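Local coordinates for protein putative aminomethyltransferase (Leptospirillum rubarum, PDB 3TTG) that probably binds a folate cofactor and may act as an aminomethyltransferase, in the manner of the glycine cleavage T-protein, at residues S44-F49 against A106-E111; F135-L140 against Q187-I192. All blocks are in the same frame, centred on the assembly; numbering follows the deposited sequence.

Contact 1: S44-F49 against A106-E111; sequences SRPSIF and AGTREE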
ATOM      1  N   SER A  44     -12.307   0.384  -5.991  1.00 35.85           N
ATOM      2  CA  SER A  44     -11.873   0.625  -4.621  1.00 37.17           C
ATOM      3  C   SER A  44     -11.397  -0.647  -3.922  1.00 40.85           C
ATOM      4  O   SER A  44     -11.673  -1.757  -4.383  1.00 37.71           O
ATOM      5  CB  SER A  44     -13.049   1.158  -3.818  1.00 39.97           C
ATOM      6  OG  SER A  44     -14.034   0.152  -3.787  1.00 44.52           O
ATOM      7  N   ARG A  45     -10.733  -0.489  -2.758  1.00 34.35           N
ATOM      8  CA  ARG A  45     -10.576  -1.639  -1.907  1.00 31.11           C
ATOM      9  C   ARG A  45     -11.989  -2.132  -1.466  1.00 33.59           C
ATOM     10  O   ARG A  45     -12.888  -1.338  -1.100  1.00 31.83           O
ATOM     11  CB  ARG A  45      -9.765  -1.333  -0.671  1.00 29.77           C
ATOM     12  CG  ARG A  45      -8.277  -1.172  -0.921  1.00 28.63           C
ATOM     13  CD  ARG A  45      -7.468  -1.138   0.358  1.00 33.90           C
ATOM     14  NE  ARG A  45      -6.040  -1.159   0.066  1.00 40.30           N
ATOM     15  CZ  ARG A  45      -5.160  -2.147   0.285  1.00 47.82           C
ATOM     16  NH1 ARG A  45      -5.530  -3.265   0.899  1.00 32.61           N
ATOM     17  NH2 ARG A  45      -3.891  -1.996  -0.063  1.00 48.74           N
ATOM     18  N   PRO A  46     -12.207  -3.443  -1.427  1.00 29.77           N
ATOM     19  CA  PRO A  46     -13.451  -3.961  -0.811  1.00 29.71           C
ATOM     20  C   PRO A  46     -13.554  -3.610   0.676  1.00 32.28           C
ATOM     21  O   PRO A  46     -12.563  -3.311   1.326  1.00 32.58           O
ATOM     22  CB  PRO A  46     -13.334  -5.508  -0.976  1.00 31.07           C
ATOM     23  CG  PRO A  46     -12.277  -5.697  -2.017  1.00 32.98           C
ATOM     24  CD  PRO A  46     -11.313  -4.537  -1.864  1.00 29.35           C
ATOM     25  N   SER A  47     -14.774  -3.620   1.197  1.00 30.00           N
ATOM     26  CA  SER A  47     -15.152  -3.307   2.589  1.00 29.39           C
ATOM     27  C   SER A  47     -15.688  -4.538   3.213  1.00 30.44           C
ATOM     28  O   SER A  47     -16.860  -4.832   3.014  1.00 31.13           O
ATOM     29  CB  SER A  47     -16.234  -2.208   2.590  1.00 29.79           C
ATOM     30  OG  SER A  47     -15.651  -0.954   2.363  1.00 40.82           O
ATOM     31  N   ILE A  48     -14.861  -5.291   3.933  1.00 26.91           N
ATOM     32  CA  ILE A  48     -15.273  -6.582   4.492  1.00 26.38           C
ATOM     33  C   ILE A  48     -15.409  -6.487   5.966  1.00 33.04           C
ATOM     34  O   ILE A  48     -14.476  -6.052   6.645  1.00 30.89           O
ATOM     35  CB  ILE A  48     -14.242  -7.685   4.145  1.00 29.12           C
ATOM     36  CG1 ILE A  48     -13.908  -7.758   2.656  1.00 29.71           C
ATOM     37  CG2 ILE A  48     -14.708  -9.054   4.675  1.00 31.61           C
ATOM     38  CD1 ILE A  48     -15.181  -7.991   1.706  1.00 33.50           C
ATOM     39  N   PHE A  49     -16.543  -6.913   6.496  1.00 32.31           N
ATOM     40  CA  PHE A  49     -16.734  -6.843   7.958  1.00 32.16           C
ATOM     41  C   PHE A  49     -16.801  -8.218   8.561  1.00 35.39           C
ATOM     42  O   PHE A  49     -17.339  -9.151   7.950  1.00 35.61           O
ATOM     43  CB  PHE A  49     -17.980  -6.030   8.297  1.00 35.61           C
ATOM     44  CG  PHE A  49     -17.753  -4.556   7.982  1.00 40.16           C
ATOM     45  CD1 PHE A  49     -17.254  -3.693   8.947  1.00 45.79           C
ATOM     46  CD2 PHE A  49     -17.791  -4.098   6.677  1.00 43.97           C
ATOM     47  CE1 PHE A  49     -17.003  -2.352   8.645  1.00 49.11           C
ATOM     48  CE2 PHE A  49     -17.532  -2.755   6.374  1.00 47.95           C
ATOM     49  CZ  PHE A  49     -17.114  -1.902   7.349  1.00 46.68           C
ATOM     50  N   ALA A 106      -7.863  -3.918  -4.016  1.00 31.46           N
ATOM     51  CA  ALA A 106      -8.844  -3.790  -5.096  1.00 33.71           C
ATOM     52  C   ALA A 106      -8.898  -5.049  -5.939  1.00 36.51           C
ATOM     53  O   ALA A 106      -7.873  -5.622  -6.251  1.00 36.29           O
ATOM     54  CB  ALA A 106      -8.481  -2.563  -5.990  1.00 35.58           C
ATOM     55  N   GLY A 107     -10.094  -5.481  -6.288  1.00 35.20           N
ATOM     56  CA  GLY A 107     -10.289  -6.630  -7.143  1.00 36.49           C
ATOM     57  C   GLY A 107     -10.184  -7.989  -6.459  1.00 37.31           C
ATOM     58  O   GLY A 107     -10.296  -8.980  -7.142  1.00 36.30           O
ATOM     59  N   THR A 108     -10.064  -8.057  -5.127  1.00 32.88           N
ATOM     60  CA  THR A 108      -9.937  -9.343  -4.392  1.00 34.11           C
ATOM     61  C   THR A 108     -11.161  -9.699  -3.525  1.00 37.41           C
ATOM     62  O   THR A 108     -11.077 -10.650  -2.711  1.00 35.37           O
ATOM     63  CB  THR A 108      -8.683  -9.299  -3.493  1.00 34.86           C
ATOM     64  OG1 THR A 108      -8.871  -8.433  -2.369  1.00 30.35           O
ATOM     65  CG2 THR A 108      -7.434  -8.964  -4.253  1.00 37.52           C
ATOM     66  N   ARG A 109     -12.308  -9.010  -3.704  1.00 35.33           N
ATOM     67  CA  ARG A 109     -13.429  -9.179  -2.787  1.00 35.32           C
ATOM     68  C   ARG A 109     -13.834 -10.654  -2.590  1.00 40.28           C
ATOM     69  O   ARG A 109     -14.025 -11.065  -1.439  1.00 38.29           O
ATOM     70  CB  ARG A 109     -14.653  -8.311  -3.110  1.00 33.23           C
ATOM     71  CG  ARG A 109     -15.470  -8.691  -4.279  1.00 42.23           C
ATOM     72  CD  ARG A 109     -16.426  -7.551  -4.720  1.00 42.59           C
ATOM     73  NE  ARG A 109     -17.556  -7.434  -3.796  1.00 49.95           N
ATOM     74  CZ  ARG A 109     -18.675  -6.749  -4.020  1.00 61.94           C
ATOM     75  NH1 ARG A 109     -18.837  -6.073  -5.152  1.00 43.95           N
ATOM     76  NH2 ARG A 109     -19.644  -6.738  -3.114  1.00 45.43           N
ATOM     77  N   GLU A 110     -13.926 -11.434  -3.681  1.00 35.14           N
ATOM     78  CA  GLU A 110     -14.296 -12.852  -3.627  1.00 35.67           C
ATOM     79  C   GLU A 110     -13.142 -13.712  -3.123  1.00 38.74           C
ATOM     80  O   GLU A 110     -13.326 -14.515  -2.202  1.00 35.32           O
ATOM     81  CB  GLU A 110     -14.730 -13.285  -5.032  1.00 38.60           C
ATOM     82  CG  GLU A 110     -15.069 -14.734  -5.259  1.00 54.60           C
ATOM     83  CD  GLU A 110     -15.353 -14.950  -6.737  1.00 76.94           C
ATOM     84  OE1 GLU A 110     -16.086 -14.123  -7.330  1.00 69.28           O
ATOM     85  OE2 GLU A 110     -14.744 -15.872  -7.322  1.00 70.85           O
ATOM     86  N   GLU A 111     -11.934 -13.552  -3.720  1.00 37.87           N
ATOM     87  CA  GLU A 111     -10.775 -14.353  -3.325  1.00 37.66           C
ATOM     88  C   GLU A 111     -10.394 -14.105  -1.844  1.00 34.87           C
ATOM     89  O   GLU A 111     -10.015 -15.045  -1.151  1.00 32.77           O
ATOM     90  CB  GLU A 111      -9.579 -14.091  -4.229  1.00 38.81           C
ATOM     91  CG  GLU A 111      -9.863 -14.365  -5.699  1.00 44.14           C
ATOM     92  CD  GLU A 111     -10.436 -13.256  -6.579  1.00 62.49           C
ATOM     93  OE1 GLU A 111     -11.028 -12.278  -6.060  1.00 46.53           O
ATOM     94  OE2 GLU A 111     -10.370 -13.429  -7.816  1.00 69.70           O
TER

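Contact 2: F135-L140 against Q187-I192; sequences FREIRL and QADLFI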
ATOM      1  N   PHE A 135     -20.339   1.633  -0.515  1.00 32.09           N
ATOM      2  CA  PHE A 135     -19.438   2.788  -0.450  1.00 33.20           C
ATOM      3  C   PHE A 135     -18.666   3.058  -1.724  1.00 39.79           C
ATOM      4  O   PHE A 135     -18.295   2.114  -2.411  1.00 39.44           O
ATOM      5  CB  PHE A 135     -18.404   2.525   0.647  1.00 32.85           C
ATOM      6  CG  PHE A 135     -19.023   2.152   1.977  1.00 34.27           C
ATOM      7  CD1 PHE A 135     -19.703   3.103   2.740  1.00 37.48           C
ATOM      8  CD2 PHE A 135     -18.953   0.850   2.457  1.00 34.79           C
ATOM      9  CE1 PHE A 135     -20.305   2.751   3.939  1.00 38.97           C
ATOM     10  CE2 PHE A 135     -19.593   0.491   3.649  1.00 37.63           C
ATOM     11  CZ  PHE A 135     -20.277   1.428   4.368  1.00 37.15           C
ATOM     12  N   ARG A 136     -18.398   4.334  -2.002  1.00 35.83           N
ATOM     13  CA  ARG A 136     -17.475   4.814  -3.048  1.00 35.90           C
ATOM     14  C   ARG A 136     -16.170   5.267  -2.323  1.00 36.58           C
ATOM     15  O   ARG A 136     -16.257   5.994  -1.331  1.00 33.78           O
ATOM     16  CB  ARG A 136     -18.109   5.972  -3.835  1.00 39.89           C
ATOM     17  CG  ARG A 136     -19.253   5.597  -4.819  1.00 50.06           C
ATOM     18  CD  ARG A 136     -18.795   4.746  -6.007  1.00 53.10           C
ATOM     19  NE  ARG A 136     -17.590   5.310  -6.620  1.00 45.08           N
ATOM     20  CZ  ARG A 136     -17.550   6.219  -7.588  1.00 57.82           C
ATOM     21  NH1 ARG A 136     -18.675   6.662  -8.150  1.00 46.64           N
ATOM     22  NH2 ARG A 136     -16.388   6.658  -8.039  1.00 46.85           N
ATOM     23  N   GLU A 137     -14.983   4.886  -2.818  1.00 33.20           N
ATOM     24  CA  GLU A 137     -13.713   5.304  -2.227  1.00 31.95           C
ATOM     25  C   GLU A 137     -13.194   6.614  -2.893  1.00 35.64           C
ATOM     26  O   GLU A 137     -13.325   6.817  -4.105  1.00 32.92           O
ATOM     27  CB  GLU A 137     -12.670   4.191  -2.310  1.00 31.89           C
ATOM     28  CG  GLU A 137     -11.450   4.438  -1.431  1.00 33.92           C
ATOM     29  CD  GLU A 137     -10.361   3.368  -1.432  1.00 38.01           C
ATOM     30  OE1 GLU A 137     -10.477   2.374  -2.181  1.00 32.45           O
ATOM     31  OE2 GLU A 137      -9.318   3.601  -0.783  1.00 38.56           O
ATOM     32  N   ILE A 138     -12.747   7.548  -2.073  1.00 30.34           N
ATOM     33  CA  ILE A 138     -12.081   8.786  -2.523  1.00 29.87           C
ATOM     34  C   ILE A 138     -10.801   8.801  -1.770  1.00 33.79           C
ATOM     35  O   ILE A 138     -10.834   8.642  -0.546  1.00 34.16           O
ATOM     36  CB  ILE A 138     -12.875  10.095  -2.263  1.00 34.58           C
ATOM     37  CG1 ILE A 138     -14.318  10.019  -2.747  1.00 35.56           C
ATOM     38  CG2 ILE A 138     -12.122  11.307  -2.829  1.00 35.60           C
ATOM     39  CD1 ILE A 138     -15.216  11.258  -2.399  1.00 39.75           C
ATOM     40  N   ARG A 139      -9.684   9.048  -2.445  1.00 30.91           N
ATOM     41  CA  ARG A 139      -8.394   9.093  -1.757  1.00 30.72           C
ATOM     42  C   ARG A 139      -7.793  10.470  -1.744  1.00 32.74           C
ATOM     43  O   ARG A 139      -7.832  11.212  -2.753  1.00 30.70           O
ATOM     44  CB  ARG A 139      -7.408   8.146  -2.386  1.00 30.17           C
ATOM     45  CG  ARG A 139      -7.875   6.739  -2.250  1.00 39.09           C
ATOM     46  CD  ARG A 139      -6.863   5.757  -2.685  1.00 31.92           C
ATOM     47  NE  ARG A 139      -7.479   4.425  -2.752  1.00 32.94           N
ATOM     48  CZ  ARG A 139      -7.094   3.430  -3.557  1.00 37.20           C
ATOM     49  NH1 ARG A 139      -6.014   3.555  -4.306  1.00 37.66           N
ATOM     50  NH2 ARG A 139      -7.786   2.292  -3.602  1.00 33.98           N
ATOM     51  N   LEU A 140      -7.131  10.780  -0.595  1.00 28.01           N
ATOM     52  CA  LEU A 140      -6.430  12.032  -0.402  1.00 29.31           C
ATOM     53  C   LEU A 140      -4.975  11.733  -0.125  1.00 33.28           C
ATOM     54  O   LEU A 140      -4.707  10.794   0.620  1.00 30.83           O
ATOM     55  CB  LEU A 140      -7.021  12.817   0.778  1.00 31.16           C
ATOM     56  CG  LEU A 140      -8.394  13.480   0.589  1.00 37.59           C
ATOM     57  CD1 LEU A 140      -8.895  13.990   1.958  1.00 37.50           C
ATOM     58  CD2 LEU A 140      -8.330  14.585  -0.420  1.00 46.31           C
ATOM     59  N   GLN A 187      -1.760   9.952   3.893  1.00 28.62           N
ATOM     60  CA  GLN A 187      -2.701   9.236   2.969  1.00 28.09           C
ATOM     61  C   GLN A 187      -3.985   8.947   3.673  1.00 33.31           C
ATOM     62  O   GLN A 187      -3.949   8.376   4.758  1.00 34.80           O
ATOM     63  CB  GLN A 187      -2.149   7.930   2.461  1.00 28.20           C
ATOM     64  CG  GLN A 187      -0.877   8.013   1.683  1.00 30.67           C
ATOM     65  CD  GLN A 187      -0.386   6.638   1.339  1.00 36.51           C
ATOM     66  OE1 GLN A 187       0.387   6.011   2.098  1.00 33.02           O
ATOM     67  NE2 GLN A 187      -0.792   6.142   0.191  1.00 27.51           N
ATOM     68  N   ALA A 188      -5.103   9.415   3.141  1.00 30.20           N
ATOM     69  CA  ALA A 188      -6.390   9.116   3.715  1.00 29.84           C
ATOM     70  C   ALA A 188      -7.312   8.518   2.670  1.00 35.07           C
ATOM     71  O   ALA A 188      -7.326   8.959   1.512  1.00 33.54           O
ATOM     72  CB  ALA A 188      -7.018  10.363   4.289  1.00 32.47           C
ATOM     73  N   ASP A 189      -8.050   7.477   3.072  1.00 30.00           N
ATOM     74  CA  ASP A 189      -9.036   6.813   2.226  1.00 30.54           C
ATOM     75  C   ASP A 189     -10.407   7.011   2.814  1.00 33.46           C
ATOM     76  O   ASP A 189     -10.695   6.564   3.928  1.00 32.68           O
ATOM     77  CB  ASP A 189      -8.769   5.351   2.082  1.00 31.81           C
ATOM     78  CG  ASP A 189      -7.339   5.030   1.661  1.00 43.41           C
ATOM     79  OD1 ASP A 189      -6.752   5.809   0.841  1.00 42.96           O
ATOM     80  OD2 ASP A 189      -6.786   4.068   2.197  1.00 48.16           O
ATOM     81  N   LEU A 190     -11.259   7.615   2.048  1.00 30.47           N
ATOM     82  CA  LEU A 190     -12.609   7.914   2.477  1.00 32.89           C
ATOM     83  C   LEU A 190     -13.573   6.939   1.816  1.00 33.65           C
ATOM     84  O   LEU A 190     -13.623   6.914   0.601  1.00 31.11           O
ATOM     85  CB  LEU A 190     -12.986   9.350   2.078  1.00 34.97           C
ATOM     86  CG  LEU A 190     -12.297  10.529   2.741  1.00 42.88           C
ATOM     87  CD1 LEU A 190     -10.802  10.548   2.476  1.00 45.69           C
ATOM     88  CD2 LEU A 190     -12.859  11.848   2.205  1.00 46.00           C
ATOM     89  N   PHE A 191     -14.355   6.182   2.594  1.00 30.30           N
ATOM     90  CA  PHE A 191     -15.402   5.276   2.068  1.00 28.05           C
ATOM     91  C   PHE A 191     -16.719   5.924   2.335  1.00 32.32           C
ATOM     92  O   PHE A 191     -17.182   5.931   3.476  1.00 32.08           O
ATOM     93  CB  PHE A 191     -15.275   3.914   2.745  1.00 29.24           C
ATOM     94  CG  PHE A 191     -14.048   3.192   2.251  1.00 28.35           C
ATOM     95  CD1 PHE A 191     -14.133   2.268   1.220  1.00 31.85           C
ATOM     96  CD2 PHE A 191     -12.830   3.386   2.853  1.00 29.52           C
ATOM     97  CE1 PHE A 191     -12.992   1.588   0.779  1.00 29.51           C
ATOM     98  CE2 PHE A 191     -11.686   2.765   2.359  1.00 30.23           C
ATOM     99  CZ  PHE A 191     -11.794   1.827   1.365  1.00 27.94           C
ATOM    100  N   ILE A 192     -17.274   6.576   1.293  1.00 31.22           N
ATOM    101  CA  ILE A 192     -18.460   7.419   1.370  1.00 31.55           C
ATOM    102  C   ILE A 192     -19.709   6.641   0.979  1.00 35.97           C
ATOM    103  O   ILE A 192     -19.689   6.015  -0.076  1.00 34.22           O
ATOM    104  CB  ILE A 192     -18.239   8.636   0.425  1.00 35.21           C
ATOM    105  CG1 ILE A 192     -16.919   9.377   0.820  1.00 35.33           C
ATOM    106  CG2 ILE A 192     -19.438   9.582   0.473  1.00 37.94           C
ATOM    107  CD1 ILE A 192     -16.872   9.923   2.325  1.00 46.99           C
TER
HETATM  108  O   HOH W   1      -7.809   2.008   0.569  1.00 41.59           O
HETATM  109  O   HOH W   2      -4.827   7.960   0.106  1.00 36.63           O

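Contact 1: S44-F49 against A106-E111
Arg45 and Ala106 bring two loop backbones together, their CA atoms 4.2 Å apart, and from there the chains diverge, Pro46 lying 5.6 Å from Arg109 between CA atoms. In the folate-binding domain of the aminomethyltransferase family, the loop entering strand 48-51 here packs on the loop that joins strand 99-103 to helix 109-118, the two strands being antiparallel neighbours in a five-stranded sheet. No hydrogen bond joins the segments; the backbones meet through a CA-H...O contact from Ala106 CA to Ser44 O, with an angle at H of 140°. The small methyl of Ala106 suits so close an approach, its CB resting against the same carbonyl oxygen. Gly107 follows with a positive phi of 81°, a conformation easily reached without a side chain, and turns the chain toward the helix. Thr108 holds the N-cap position, yet its side chain makes no capping bond; its hydroxyl turns back to the carbonyl of Pro105.

Pro46 carries the side-chain packing. Its rigid, apolar ring faces the other segment and is also touched by Pro104 and Ser132, while CD reaches the backbone of Ala106, 4.1 Å from its N. Arg109 meets the ring with the aliphatic root of its chain. Its CG stands between the backbone N and the carbonyl carbon (chi1 73°), and the chain bends at chi3, leading the guanidinium away to salt bridges with Asp130 and Asp133. Arg45 points away from the other segment, its chain extended from CG to NE, and its NH1 meets Phe103 O and Asp90. Across the junction of loop and helix, Pro46 CG lies 3.7 Å from Arg109 CB, and Pro46 CB is 3.8 Å from that same carbon.

Contact 2: F135-L140 against Q187-I192
Glu137 lies alongside Phe191 in an antiparallel ladder, its CG over one face of the ring, 4.0 Å from the centroid: a CH-pi contact. With CG anti to the backbone N (chi1 -166°) and the chain extended beyond it, the carboxylate travels on past the ring, their planes only 22° apart. Arg139, on the same face, grips it side-on: Arg139 NE meets Glu137 OE2 at 2.8 Å and NH2 meets Glu137 OE1 at 3.0 Å, both from above the carboxylate plane. Asp189, its OD2 hydrogen-bonded to His174 NE2, completes the network through a long salt bridge, its OD1 3.9 Å from Arg139 NE. Glu137 OE2 also comes within 3.8 Å of Asp189 OD1, a proximity that Arg139 probably eases. With an alanine here instead of Glu137, Arg139 would probably lose its two-nitrogen grip, being left with Tyr221 and the long bridge to Asp189, and the ring of Phe191 its CH-pi cover.

Ile138, Leu140, Leu190 and Ile192 form the mainly apolar face, with Ala188 and, at its edge, Arg136, whose end leads away to a cation-pi contact with Phe197. Branched aliphatic side chains suit a face covered by helices: Leu140 CD1 touches Leu190 CD1 at 4.0 Å. Six backbone hydrogen bonds fix the register. Helices 145-152 and 197-211 pack on this face, and strands 37-39 and 170-173 flank the pair within the mixed sheet.

How the contacts relate
Both contacts lie in the folate-binding domain but hold different elements. Contact 2 is buried and joins central strands of the mixed sheet, with regular backbone bonds, a mainly apolar face and a charged one. Contact 1 is partly buried, has no hydrogen bond between its segments, and relies on van der Waals packing of loops beside the other, antiparallel sheet, with its arginines directed to partners outside it. They meet directly: Arg45 N lies 2.9 Å from Glu137 OE1, a probable hydrogen bond, and Ser47 OG packs against Phe191 CD1. The loop 44-47 borders the charged face of contact 2 and so lies where the two sheets meet.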